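Local coordinates for oligopeptide-binding protein appA (Bacillus subtilis, PDB 1XOC), which binds oligopeptides, tetra- and pentapeptides among them but not tripeptides, and delivers them to the App ABC transporter, which can substitute for Opp in sporulation and competence, at residues M51-L56 with A157-H162. Sequence-based numbering, arbitrary orientation.
Sequences MLYSFL and AILPKH. With ZN (zinc ion), chain C.
Ile158 N donates a hydrogen bond of 2.9 Å to Ser54 O, nearly in line with the carbonyl, and one water extends this pairing by accepting from Ser54 N and donating to Ile158 O. Beside the direct bond, Ala157 CA makes a CA-H...O contact with the same Ser54 oxygen. Ala157 suits its place because its small methyl touches both aromatic residues, with Tyr53 CB at 3.4 Å and Phe55 CE1 at 3.7 Å from Ala157 CB. Tyr53 CG, anti to its carbonyl carbon (chi1 -60°), lies 3.6 Å from Ala157 CB, as does Tyr53 CD2. Tyr53 CE1 meets Leu159 CD2 at 4.0 Å. A tyrosine can line this apolar patch and still anchor its hydroxyl, which is hydrogen-bonded to Phe35 O. Phe55 brings CE1 to 3.4 Å from Ala157 N, an amide that is itself hydrogen-bonded to Ser37 OG. An alanine in place of Phe55 would probably open a gap against Ala157 N and CA and leave the Ala157 methyl, still touching Tyr53, without the ring as a neighbour. Farther along, His162 ND1 binds a zinc ion completed by five waters. In this family 5 solute-binding protein the contact is a buried loop-to-loop junction, flanked by helix 100-108 through Asp102 and Tyr107 against Ile158, with Ser54 N and O, Ile158 N and O, and Ala157 N all given partners amid apolar side chains.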
loop_
_atom_site.group_PDB
_atom_site.type_symbol
_atom_site.label_atom_id
_atom_site.label_comp_id
_atom_site.label_asym_id
_atom_site.label_seq_id
_atom_site.Cartn_x
_atom_site.Cartn_y
_atom_site.Cartn_z
ATOM N N MET A 51 11.670 -0.321 9.506
ATOM C CA MET A 51 13.024 -0.585 10.009
ATOM C C MET A 51 13.471 0.457 11.004
ATOM O O MET A 51 14.203 0.154 11.936
ATOM C CB MET A 51 14.037 -0.693 8.858
ATOM C CG MET A 51 13.849 -1.975 8.089
ATOM S SD MET A 51 15.075 -2.300 6.802
ATOM C CE MET A 51 14.591 -1.083 5.600
ATOM N N LEU A 52 13.091 1.721 10.774
ATOM C CA LEU A 52 13.521 2.830 11.668
ATOM C C LEU A 52 12.778 2.965 12.993
ATOM O O LEU A 52 13.354 3.471 13.959
ATOM C CB LEU A 52 13.392 4.192 10.959
ATOM C CG LEU A 52 14.278 4.477 9.755
ATOM C CD1 LEU A 52 13.876 5.711 9.019
ATOM C CD2 LEU A 52 15.682 4.553 10.246
ATOM N N TYR A 53 11.476 2.622 13.008
ATOM C CA TYR A 53 10.585 2.955 14.104
ATOM C C TYR A 53 10.054 1.711 14.748
ATOM O O TYR A 53 10.173 0.612 14.192
ATOM C CB TYR A 53 9.409 3.800 13.582
ATOM C CG TYR A 53 9.853 5.086 12.955
ATOM C CD1 TYR A 53 10.450 6.070 13.733
ATOM C CD2 TYR A 53 9.627 5.326 11.627
ATOM C CE1 TYR A 53 10.884 7.259 13.180
ATOM C CE2 TYR A 53 10.047 6.504 11.067
ATOM C CZ TYR A 53 10.654 7.453 11.846
ATOM O OH TYR A 53 11.044 8.650 11.234
ATOM N N SER A 54 9.416 1.915 15.896
ATOM C CA SER A 54 8.645 0.898 16.575
ATOM C C SER A 54 7.152 1.276 16.567
ATOM O O SER A 54 6.782 2.448 16.426
ATOM C CB SER A 54 9.113 0.731 18.005
ATOM O OG SER A 54 10.480 0.374 18.078
ATOM N N PHE A 55 6.349 0.237 16.831
ATOM C CA PHE A 55 4.891 0.261 16.750
ATOM C C PHE A 55 4.344 -0.504 17.950
ATOM O O PHE A 55 4.931 -1.488 18.400
ATOM C CB PHE A 55 4.444 -0.429 15.450
ATOM C CG PHE A 55 5.081 0.203 14.193
ATOM C CD1 PHE A 55 4.381 1.096 13.369
ATOM C CD2 PHE A 55 6.375 -0.129 13.852
ATOM C CE1 PHE A 55 5.033 1.675 12.257
ATOM C CE2 PHE A 55 6.996 0.477 12.734
ATOM C CZ PHE A 55 6.322 1.317 11.976
ATOM N N LEU A 56 3.194 -0.069 18.450
ATOM C CA LEU A 56 2.618 -0.705 19.601
ATOM C C LEU A 56 2.332 -2.191 19.335
ATOM O O LEU A 56 2.487 -3.056 20.217
ATOM C CB LEU A 56 1.332 0.015 20.036
ATOM C CG LEU A 56 1.627 1.361 20.707
ATOM C CD1 LEU A 56 0.328 2.149 20.938
ATOM C CD2 LEU A 56 2.469 1.240 21.974
ATOM N N ALA A 157 3.949 4.624 13.603
ATOM C CA ALA A 157 5.330 4.698 14.091
ATOM C C ALA A 157 5.454 5.706 15.201
ATOM O O ALA A 157 5.033 6.848 15.028
ATOM C CB ALA A 157 6.284 5.094 12.956
ATOM N N ILE A 158 6.068 5.303 16.330
ATOM C CA ILE A 158 6.173 6.175 17.486
ATOM C C ILE A 158 7.338 7.173 17.287
ATOM O O ILE A 158 8.519 6.798 17.102
ATOM C CB ILE A 158 6.293 5.350 18.825
ATOM C CG1 ILE A 158 5.114 4.385 18.998
ATOM C CG2 ILE A 158 6.398 6.287 19.973
ATOM C CD1 ILE A 158 3.765 4.990 18.862
ATOM N N LEU A 159 6.988 8.455 17.373
ATOM C CA LEU A 159 7.949 9.535 17.156
ATOM C C LEU A 159 8.429 10.151 18.473
ATOM O O LEU A 159 7.698 10.143 19.466
ATOM C CB LEU A 159 7.307 10.628 16.301
ATOM C CG LEU A 159 6.716 10.202 14.953
ATOM C CD1 LEU A 159 5.983 11.382 14.331
ATOM C CD2 LEU A 159 7.792 9.710 14.017
ATOM N N PRO A 160 9.654 10.714 18.498
ATOM C CA PRO A 160 10.202 11.317 19.698
ATOM C C PRO A 160 9.697 12.746 19.969
ATOM O O PRO A 160 10.052 13.702 19.254
ATOM C CB PRO A 160 11.710 11.314 19.425
ATOM C CG PRO A 160 11.818 11.373 17.965
ATOM C CD PRO A 160 10.632 10.663 17.413
ATOM N N LYS A 161 8.909 12.896 21.027
ATOM C CA LYS A 161 8.382 14.180 21.410
ATOM C C LYS A 161 9.502 15.159 21.758
ATOM O O LYS A 161 9.399 16.359 21.493
ATOM C CB LYS A 161 7.430 14.072 22.582
ATOM C CG LYS A 161 6.725 15.358 22.912
ATOM C CD LYS A 161 5.764 15.187 24.077
ATOM C CE LYS A 161 5.055 16.466 24.390
ATOM N NZ LYS A 161 4.217 16.389 25.649
ATOM N N HIS A 162 10.582 14.666 22.357
ATOM C CA HIS A 162 11.662 15.568 22.735
ATOM C C HIS A 162 12.383 16.140 21.537
ATOM O O HIS A 162 13.181 17.072 21.670
ATOM C CB HIS A 162 12.668 14.898 23.682
ATOM C CG HIS A 162 13.305 13.664 23.139
ATOM N ND1 HIS A 162 12.923 12.399 23.540
ATOM C CD2 HIS A 162 14.315 13.494 22.254
ATOM C CE1 HIS A 162 13.666 11.503 22.910
ATOM N NE2 HIS A 162 14.508 12.140 22.111
HETATM ZN ZN ZN C . 11.703 11.719 25.290
HETATM O O HOH W 1 9.979 4.506 17.131
HETATM O O HOH W 2 10.024 12.399 24.422
HETATM O O HOH W 3 10.438 11.805 27.149
HETATM O O HOH W 4 13.231 10.745 26.455
HETATM O O HOH W 5 11.914 13.439 26.636
HETATM O O HOH W 6 11.336 9.987 24.615
#